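Local coordinates for polyketide synthase PksR (Bacillus subtilis, PDB 4U3V), which probably shifts the double bond of enoyl intermediates, as the enoyl-isomerase domain of a trans-acyltransferase polyketide synthase that takes part in making the antibiotic bacillaene, at residues 61-66 and 76-81; 85-90 and 95-100; 143-148 and 248-253. One frame throughout, in Å; residues are numbered along the deposited sequence.

Contact 1 (61-66 and 76-81); sequences LAIEAF and GRISKL
The carbonyl oxygen A62 O takes the helical hydrogen bond from F66 N (3.0 Å) and is also touched by a methyl group, I78 CD1, at 3.8 Å. Helix and strand meet here as in a hotdog fold, where a long central helix, residues 56-69 in this N-terminal hotdog, is wrapped by antiparallel strands; the strand is 75-83. The axes of segments 61-66 and 76-81 run at 131° to each other and approach to 8.9 Å, close enough for small and branched side chains to fill the gap. I78 carries the middle of the contact. Its CG1 is anti to the carbonyl carbon (chi1 -50°), which sends the ethyl arm at the helix; CD1 touches the A62 carbonyl group and lies 4.0 Å from A62 CB. Beside it, the I63 and I78 side chains cross at about a right angle, CG1 against CG1 at 3.8 Å. All of these residues are buried, and apart from the A62 carbonyl the groups that meet are hydrocarbon. F238, on strand 230-239, touches both isoleucines and meets the F66 ring edge-to-face, while strand 121-132 adds C130 beside I78 and F66. Strand 76-81 pairs through its backbone with both of these strands. At the end of the helical segment the F66 side chain is anti to its backbone nitrogen (chi1 171°), and the ring comes up against the strand at G76, which has no side chain. F66 CZ comes to 3.5 Å from G76 CA, an oblique approach of ring to bare backbone.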
loop_
_atom_site.group_PDB
_atom_site.type_symbol
_atom_site.label_atom_id
_atom_site.label_comp_id
_atom_site.label_asym_id
_atom_site.label_seq_id
_atom_site.Cartn_x
_atom_site.Cartn_y
_atom_site.Cartn_z
ATOM N N LEU A 61 5.623 7.041 -1.240
ATOM C CA LEU A 61 6.712 7.893 -1.799
ATOM C C LEU A 61 6.360 8.398 -3.186
ATOM O O LEU A 61 6.626 9.562 -3.533
ATOM C CB LEU A 61 8.037 7.118 -1.863
ATOM C CG LEU A 61 8.751 6.999 -0.521
ATOM C CD1 LEU A 61 9.847 5.933 -0.593
ATOM C CD2 LEU A 61 9.327 8.374 -0.173
ATOM N N ALA A 62 5.732 7.545 -3.989
ATOM C CA ALA A 62 5.308 8.012 -5.335
ATOM C C ALA A 62 4.269 9.148 -5.300
ATOM O O ALA A 62 4.391 10.113 -6.062
ATOM C CB ALA A 62 4.812 6.854 -6.200
ATOM N N ILE A 63 3.354 9.099 -4.342
ATOM C CA ILE A 63 2.320 10.127 -4.150
ATOM C C ILE A 63 2.946 11.440 -3.654
ATOM O O ILE A 63 2.597 12.537 -4.117
ATOM C CB ILE A 63 1.251 9.636 -3.183
ATOM C CG1 ILE A 63 0.430 8.530 -3.875
ATOM C CG2 ILE A 63 0.380 10.778 -2.694
ATOM C CD1 ILE A 63 -0.447 7.743 -2.921
ATOM N N GLU A 64 3.910 11.341 -2.743
ATOM C CA GLU A 64 4.659 12.532 -2.352
ATOM C C GLU A 64 5.365 13.198 -3.525
ATOM O O GLU A 64 5.418 14.435 -3.577
ATOM C CB GLU A 64 5.679 12.217 -1.256
ATOM C CG GLU A 64 5.038 11.809 0.047
ATOM C CD GLU A 64 4.041 12.833 0.550
ATOM O OE1 GLU A 64 4.289 14.044 0.349
ATOM O OE2 GLU A 64 2.970 12.436 1.057
ATOM N N ALA A 65 5.978 12.398 -4.392
ATOM C CA ALA A 65 6.718 12.913 -5.529
ATOM C C ALA A 65 5.756 13.616 -6.470
ATOM O O ALA A 65 6.067 14.695 -6.973
ATOM C CB ALA A 65 7.466 11.830 -6.257
ATOM N N PHE A 66 4.563 13.045 -6.650
ATOM C CA PHE A 66 3.511 13.787 -7.382
ATOM C C PHE A 66 3.165 15.182 -6.821
ATOM O O PHE A 66 3.102 16.157 -7.581
ATOM C CB PHE A 66 2.233 12.936 -7.515
ATOM C CG PHE A 66 1.052 13.712 -8.053
ATOM C CD1 PHE A 66 0.869 13.832 -9.426
ATOM C CD2 PHE A 66 0.198 14.394 -7.192
ATOM C CE1 PHE A 66 -0.200 14.547 -9.923
ATOM C CE2 PHE A 66 -0.873 15.131 -7.688
ATOM C CZ PHE A 66 -1.043 15.215 -9.062
ATOM N N GLY A 76 -4.558 13.421 -7.867
ATOM C CA GLY A 76 -3.706 12.910 -8.914
ATOM C C GLY A 76 -3.862 11.411 -9.098
ATOM O O GLY A 76 -4.731 10.780 -8.448
ATOM N N ARG A 77 -3.003 10.854 -9.949
ATOM C CA ARG A 77 -2.944 9.423 -10.230
ATOM C C ARG A 77 -1.510 8.938 -10.171
ATOM O O ARG A 77 -0.602 9.586 -10.697
ATOM C CB ARG A 77 -3.465 9.107 -11.638
ATOM C CG ARG A 77 -4.811 9.721 -11.966
ATOM C CD ARG A 77 -5.962 8.863 -11.467
ATOM N NE ARG A 77 -7.240 9.548 -11.655
ATOM C CZ ARG A 77 -7.839 9.700 -12.832
ATOM N NH1 ARG A 77 -7.293 9.174 -13.922
ATOM N NH2 ARG A 77 -8.987 10.370 -12.922
ATOM N N ILE A 78 -1.320 7.733 -9.628
ATOM C CA ILE A 78 -0.136 6.941 -9.936
ATOM C C ILE A 78 -0.549 5.822 -10.887
ATOM O O ILE A 78 -1.616 5.264 -10.722
ATOM C CB ILE A 78 0.413 6.260 -8.650
ATOM C CG1 ILE A 78 0.567 7.267 -7.500
ATOM C CG2 ILE A 78 1.668 5.461 -8.956
ATOM C CD1 ILE A 78 1.477 8.435 -7.827
ATOM N N SER A 79 0.303 5.475 -11.850
ATOM C CA SER A 79 0.010 4.352 -12.765
ATOM C C SER A 79 1.191 3.423 -12.870
ATOM O O SER A 79 2.346 3.864 -12.816
ATOM C CB SER A 79 -0.332 4.880 -14.172
ATOM O OG SER A 79 -1.254 5.953 -14.102
ATOM N N LYS A 80 0.911 2.134 -13.096
ATOM C CA LYS A 80 1.908 1.145 -13.470
ATOM C C LYS A 80 3.058 1.061 -12.461
ATOM O O LYS A 80 4.237 0.974 -12.822
ATOM C CB LYS A 80 2.439 1.363 -14.893
ATOM C CG LYS A 80 1.317 1.596 -15.886
ATOM C CD LYS A 80 1.773 1.373 -17.315
ATOM C CE LYS A 80 0.576 1.453 -18.259
ATOM N NZ LYS A 80 1.019 1.589 -19.679
ATOM N N LEU A 81 2.689 1.102 -11.188
ATOM C CA LEU A 81 3.692 1.012 -10.107
ATOM C C LEU A 81 4.112 -0.448 -9.952
ATOM O O LEU A 81 3.282 -1.365 -9.733
ATOM C CB LEU A 81 3.066 1.535 -8.813
ATOM C CG LEU A 81 3.948 1.513 -7.571
ATOM C CD1 LEU A 81 5.138 2.462 -7.777
ATOM C CD2 LEU A 81 3.091 1.896 -6.344
#

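Contact 2 (85-90 and 95-100); sequences SPIVIK and IELQAK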
loop_
_atom_site.group_PDB
_atom_site.type_symbol
_atom_site.label_atom_id
_atom_site.label_comp_id
_atom_site.label_asym_id
_atom_site.label_seq_id
_atom_site.Cartn_x
_atom_site.Cartn_y
_atom_site.Cartn_z
ATOM N N SER A 85 12.696 -4.640 -6.586
ATOM C CA SER A 85 13.669 -5.340 -5.764
ATOM C C SER A 85 13.300 -5.115 -4.297
ATOM O O SER A 85 13.030 -3.984 -3.897
ATOM C CB SER A 85 15.062 -4.770 -6.046
ATOM O OG SER A 85 15.958 -5.082 -4.994
ATOM N N PRO A 86 13.241 -6.194 -3.501
ATOM C CA PRO A 86 12.984 -5.960 -2.081
ATOM C C PRO A 86 14.185 -5.285 -1.437
ATOM O O PRO A 86 15.329 -5.491 -1.873
ATOM C CB PRO A 86 12.802 -7.363 -1.508
ATOM C CG PRO A 86 13.442 -8.289 -2.508
ATOM C CD PRO A 86 13.359 -7.626 -3.846
ATOM N N ILE A 87 13.933 -4.481 -0.415
ATOM C CA ILE A 87 15.007 -3.860 0.328
ATOM C C ILE A 87 15.161 -4.528 1.670
ATOM O O ILE A 87 14.288 -4.416 2.525
ATOM C CB ILE A 87 14.741 -2.379 0.547
ATOM C CG1 ILE A 87 14.590 -1.666 -0.801
ATOM C CG2 ILE A 87 15.828 -1.758 1.402
ATOM C CD1 ILE A 87 14.304 -0.190 -0.634
ATOM N N VAL A 88 16.320 -5.154 1.889
ATOM C CA VAL A 88 16.612 -5.780 3.192
ATOM C C VAL A 88 17.467 -4.847 4.034
ATOM O O VAL A 88 18.454 -4.290 3.551
ATOM C CB VAL A 88 17.435 -7.070 3.030
ATOM C CG1 VAL A 88 17.802 -7.623 4.404
ATOM C CG2 VAL A 88 16.702 -8.091 2.185
ATOM N N ILE A 89 17.109 -4.678 5.294
ATOM C CA ILE A 89 17.845 -3.801 6.159
ATOM C C ILE A 89 18.535 -4.662 7.201
ATOM O O ILE A 89 17.881 -5.480 7.857
ATOM C CB ILE A 89 16.889 -2.854 6.870
ATOM C CG1 ILE A 89 16.033 -2.135 5.797
ATOM C CG2 ILE A 89 17.629 -1.842 7.719
ATOM C CD1 ILE A 89 15.364 -0.890 6.300
ATOM N N LYS A 90 19.863 -4.582 7.237
ATOM C CA LYS A 90 20.617 -5.405 8.188
ATOM C C LYS A 90 20.922 -4.634 9.444
ATOM O O LYS A 90 20.819 -3.421 9.484
ATOM C CB LYS A 90 21.914 -5.923 7.563
ATOM C CG LYS A 90 21.693 -6.779 6.337
ATOM C CD LYS A 90 22.994 -7.160 5.667
ATOM C CE LYS A 90 22.733 -8.157 4.554
ATOM N NZ LYS A 90 21.666 -9.143 4.905
ATOM N N ILE A 95 18.929 2.797 5.517
ATOM C CA ILE A 95 18.773 2.888 4.070
ATOM C C ILE A 95 18.063 4.172 3.660
ATOM O O ILE A 95 16.982 4.453 4.159
ATOM C CB ILE A 95 17.896 1.743 3.532
ATOM C CG1 ILE A 95 18.454 0.379 3.958
ATOM C CG2 ILE A 95 17.717 1.879 2.020
ATOM C CD1 ILE A 95 19.956 0.279 3.890
ATOM N N GLU A 96 18.630 4.879 2.676
ATOM C CA GLU A 96 18.036 6.106 2.155
ATOM C C GLU A 96 17.218 5.715 0.937
ATOM O O GLU A 96 17.677 4.926 0.111
ATOM C CB GLU A 96 19.145 7.066 1.684
ATOM C CG GLU A 96 20.147 7.546 2.720
ATOM C CD GLU A 96 21.288 8.337 2.058
ATOM O OE1 GLU A 96 21.049 9.474 1.606
ATOM O OE2 GLU A 96 22.381 7.766 1.874
ATOM N N LEU A 97 16.020 6.291 0.811
ATOM C CA LEU A 97 15.222 6.214 -0.383
ATOM C C LEU A 97 14.956 7.602 -0.965
ATOM O O LEU A 97 14.783 8.550 -0.236
ATOM C CB LEU A 97 13.867 5.574 -0.082
ATOM C CG LEU A 97 13.872 4.051 -0.011
ATOM C CD1 LEU A 97 14.497 3.640 1.305
ATOM C CD2 LEU A 97 12.443 3.542 -0.160
ATOM N N GLN A 98 14.931 7.705 -2.292
ATOM C CA GLN A 98 14.580 8.962 -2.948
ATOM C C GLN A 98 13.589 8.614 -4.044
ATOM O O GLN A 98 13.686 7.539 -4.658
ATOM C CB GLN A 98 15.831 9.621 -3.575
ATOM C CG GLN A 98 16.729 10.296 -2.540
ATOM C CD GLN A 98 17.915 11.057 -3.131
ATOM O OE1 GLN A 98 18.130 11.070 -4.341
ATOM N NE2 GLN A 98 18.748 11.603 -2.254
ATOM N N ALA A 99 12.726 9.562 -4.390
ATOM C CA ALA A 99 11.718 9.328 -5.438
ATOM C C ALA A 99 11.961 10.390 -6.470
ATOM O O ALA A 99 11.763 11.556 -6.173
ATOM C CB ALA A 99 10.312 9.468 -4.886
ATOM N N LYS A 100 12.566 9.990 -7.578
ATOM C CA LYS A 100 13.115 10.918 -8.583
ATOM C C LYS A 100 12.257 10.864 -9.839
ATOM O O LYS A 100 12.024 9.774 -10.373
ATOM C CB LYS A 100 14.530 10.505 -8.936
ATOM C CG LYS A 100 15.488 10.601 -7.749
ATOM C CD LYS A 100 16.548 9.505 -7.754
ATOM C CE LYS A 100 17.475 9.636 -6.547
ATOM N NZ LYS A 100 18.610 8.667 -6.540
#
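I89 and I95 form the tighter end of this contact: their side chains cross obliquely, with I89 CG1 3.9 Å from I95 CG1 and the I89 CD1 methyl 4.1 Å from the same atom. I95 also uses its second branch, since its CG2 lies 4.1 Å from I87 CG2 as the two isoleucines run past one another, pointing opposite ways. Further along, I87 and L97 meet end to end, CD1 to CD2, at 4.2 Å. I87 has CG1 anti to the carbonyl carbon and an extended end (chi2 179°), which carries CD1 out to the leucine. The four side chains make a small buried cluster at the side of the N-terminal hotdog, where strand 94-102 turns one face inward to helix 56-69: Y58 touches both I87 and L97, and F35 of strand 31-36 touches I89 and L97. Residues 88-89 are only a weakly bonded strand, and I87 and I89 find their backbone partners in L53 and R51, not in segment 95-100. The outer side is looser. V88 is directed away from the cluster, and P86 and K90 are exposed to solvent. On the strand, E96 lies on the face away from segment 85-90 and forms a salt bridge with R115 of strand 108-116. S85 OG bonds to P86 O at 3.2 Å, from above the carbonyl plane.

Contact 3 (143-148 and 248-253); sequences ENVKHS and WLLITL
The short helix 142-147 passes beside strand 247-257 with V145 CA and L250 CA 8.8 Å apart, a separation that only side chains bridge. V145 and L250 meet end to end, and CG1 of the valine rests 4.0 Å from CD1 of the leucine. With V145 CG1 anti to the backbone nitrogen (chi1 178°), that methyl is the branch that meets the leucine; L250 CG, likewise anti to its nitrogen (chi1 171°), carries CD1 to the valine. A second point of touch lies toward the start of the strand. The K146 chain, bent at chi3 (125°), crosses the W248 side chain at about a right angle and brings NZ to 4.1 Å from CH2 on the six-membered ring of the indole, an oblique approach. The ammonium group is steered by its own helix as well: K146 NZ forms a salt bridge with E143 OE2 at 3.0 Å, one helical turn back, meeting the syn side of the carboxylate. That pairing would be expected to temper the lysine charge where it borders the tryptophan. At the C-terminal end of segment 143-148, S148 OG donates to V145 O (3.1 Å), joined by a weak bond from S148 N to the same oxygen (3.3 Å). The V145 carbonyl thus accepts one sound bond and one weak one. The interface is small and partly open, with E143, N144 and S148 exposed. Y178 of strand 174-180 touches both K146 and W248, L185 and K187 of strand 183-190 pack on W248, and I268 of strand 260-268 lies against L250; on the other face of strand 247-257, L249 and I251 pack on helix 205-219 of the C-terminal hotdog.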
loop_
_atom_site.group_PDB
_atom_site.type_symbol
_atom_site.label_atom_id
_atom_site.label_comp_id
_atom_site.label_asym_id
_atom_site.label_seq_id
_atom_site.Cartn_x
_atom_site.Cartn_y
_atom_site.Cartn_z
ATOM N N GLU A 143 -23.226 -0.648 5.280
ATOM C CA GLU A 143 -24.174 -1.551 5.921
ATOM C C GLU A 143 -24.782 -2.510 4.897
ATOM O O GLU A 143 -24.946 -3.693 5.164
ATOM C CB GLU A 143 -25.267 -0.746 6.634
ATOM C CG GLU A 143 -24.828 -0.172 7.973
ATOM C CD GLU A 143 -24.223 -1.230 8.889
ATOM O OE1 GLU A 143 -24.791 -2.347 8.999
ATOM O OE2 GLU A 143 -23.167 -0.946 9.496
ATOM N N ASN A 144 -25.085 -1.986 3.719
ATOM C CA ASN A 144 -25.593 -2.772 2.615
ATOM C C ASN A 144 -24.609 -3.860 2.200
ATOM O O ASN A 144 -24.931 -5.047 2.194
ATOM C CB ASN A 144 -25.812 -1.855 1.428
ATOM C CG ASN A 144 -27.092 -2.145 0.719
ATOM O OD1 ASN A 144 -27.162 -3.051 -0.111
ATOM N ND2 ASN A 144 -28.137 -1.411 1.077
ATOM N N VAL A 145 -23.389 -3.442 1.881
ATOM C CA VAL A 145 -22.337 -4.388 1.532
ATOM C C VAL A 145 -22.138 -5.456 2.619
ATOM O O VAL A 145 -22.061 -6.644 2.328
ATOM C CB VAL A 145 -21.016 -3.648 1.188
ATOM C CG1 VAL A 145 -19.915 -4.653 0.884
ATOM C CG2 VAL A 145 -21.225 -2.728 -0.003
ATOM N N LYS A 146 -22.022 -5.022 3.868
ATOM C CA LYS A 146 -21.832 -5.870 5.033
ATOM C C LYS A 146 -22.877 -6.980 5.168
ATOM O O LYS A 146 -22.564 -8.125 5.509
ATOM C CB LYS A 146 -21.922 -4.956 6.249
ATOM C CG LYS A 146 -21.281 -5.443 7.522
ATOM C CD LYS A 146 -20.906 -4.222 8.342
ATOM C CE LYS A 146 -21.511 -4.266 9.731
ATOM N NZ LYS A 146 -21.191 -3.014 10.475
ATOM N N HIS A 147 -24.139 -6.608 4.981
ATOM C CA HIS A 147 -25.263 -7.541 5.113
ATOM C C HIS A 147 -25.084 -8.820 4.328
ATOM O O HIS A 147 -25.411 -9.901 4.820
ATOM C CB HIS A 147 -26.557 -6.806 4.734
ATOM C CG HIS A 147 -27.775 -7.689 4.658
ATOM N ND1 HIS A 147 -28.358 -8.219 5.753
ATOM C CD2 HIS A 147 -28.554 -8.077 3.567
ATOM C CE1 HIS A 147 -29.433 -8.945 5.379
ATOM N NE2 HIS A 147 -29.561 -8.844 4.043
ATOM N N SER A 148 -24.505 -8.731 3.125
ATOM C CA SER A 148 -24.348 -9.909 2.260
ATOM C C SER A 148 -23.075 -10.746 2.497
ATOM O O SER A 148 -22.935 -11.846 1.957
ATOM C CB SER A 148 -24.490 -9.541 0.776
ATOM O OG SER A 148 -23.848 -8.315 0.487
ATOM N N TRP A 248 -12.955 2.238 5.959
ATOM C CA TRP A 248 -13.259 0.902 5.453
ATOM C C TRP A 248 -12.523 0.651 4.155
ATOM O O TRP A 248 -12.226 1.576 3.412
ATOM C CB TRP A 248 -14.752 0.792 5.182
ATOM C CG TRP A 248 -15.601 0.903 6.419
ATOM C CD1 TRP A 248 -16.028 2.079 7.053
ATOM C CD2 TRP A 248 -16.160 -0.182 7.215
ATOM N NE1 TRP A 248 -16.761 1.789 8.172
ATOM C CE2 TRP A 248 -16.893 0.456 8.324
ATOM C CE3 TRP A 248 -16.085 -1.564 7.173
ATOM C CZ2 TRP A 248 -17.580 -0.288 9.283
ATOM C CZ3 TRP A 248 -16.832 -2.304 8.107
ATOM C CH2 TRP A 248 -17.554 -1.675 9.143
ATOM N N LEU A 249 -12.183 -0.615 3.904
ATOM C CA LEU A 249 -11.596 -0.999 2.589
ATOM C C LEU A 249 -12.562 -2.039 2.003
ATOM O O LEU A 249 -12.823 -3.049 2.658
ATOM C CB LEU A 249 -10.218 -1.667 2.794
ATOM C CG LEU A 249 -9.187 -0.931 3.645
ATOM C CD1 LEU A 249 -7.907 -1.783 3.760
ATOM C CD2 LEU A 249 -8.910 0.377 2.923
ATOM N N LEU A 250 -13.002 -1.829 0.767
ATOM C CA LEU A 250 -13.846 -2.800 0.092
ATOM C C LEU A 250 -12.989 -3.336 -1.050
ATOM O O LEU A 250 -12.570 -2.594 -1.955
ATOM C CB LEU A 250 -15.113 -2.104 -0.438
ATOM C CG LEU A 250 -15.995 -2.960 -1.358
ATOM C CD1 LEU A 250 -16.293 -4.304 -0.712
ATOM C CD2 LEU A 250 -17.279 -2.214 -1.689
ATOM N N ILE A 251 -12.681 -4.628 -0.974
ATOM C CA ILE A 251 -11.660 -5.213 -1.856
ATOM C C ILE A 251 -12.305 -6.320 -2.679
ATOM O O ILE A 251 -13.016 -7.148 -2.144
ATOM C CB ILE A 251 -10.559 -5.825 -0.966
ATOM C CG1 ILE A 251 -9.930 -4.644 -0.189
ATOM C CG2 ILE A 251 -9.579 -6.649 -1.814
ATOM C CD1 ILE A 251 -8.946 -5.056 0.870
ATOM N N THR A 252 -12.137 -6.250 -3.990
ATOM C CA THR A 252 -12.741 -7.222 -4.904
ATOM C C THR A 252 -11.684 -7.913 -5.759
ATOM O O THR A 252 -10.831 -7.253 -6.328
ATOM C CB THR A 252 -13.768 -6.510 -5.789
ATOM O OG1 THR A 252 -14.800 -6.012 -4.921
ATOM C CG2 THR A 252 -14.408 -7.495 -6.755
ATOM N N LEU A 253 -11.747 -9.236 -5.844
ATOM C CA LEU A 253 -10.898 -9.980 -6.774
ATOM C C LEU A 253 -11.400 -9.768 -8.207
ATOM O O LEU A 253 -12.585 -9.953 -8.502
ATOM C CB LEU A 253 -10.966 -11.463 -6.431
ATOM C CG LEU A 253 -10.158 -12.407 -7.318
ATOM C CD1 LEU A 253 -8.656 -12.105 -7.288
ATOM C CD2 LEU A 253 -10.450 -13.863 -6.927
#

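How the contacts relate
From the N terminus, contact 1 comes first: helix 56-69 turns back through a short connection onto strand 75-83, so the loop it closes is brief. Contact 2 opens after it and closes a still shorter excursion, from segment 85-90 to strand 94-102. The two are in series, with centres about 17 Å apart, yet they touch: L61 CD1 lies 3.6 Å from L97 CD2, and A65 packs on A99, so one helix serves both within the N-terminal hotdog. Contact 3 spans about a hundred residues, tying helix 142-147, which follows the N-terminal hotdog strands in the chain, to strand 247-257 of the C-terminal hotdog. Its centre is about 34 Å from that of contact 2, across the chain's centre. None of the contacts nest or cross.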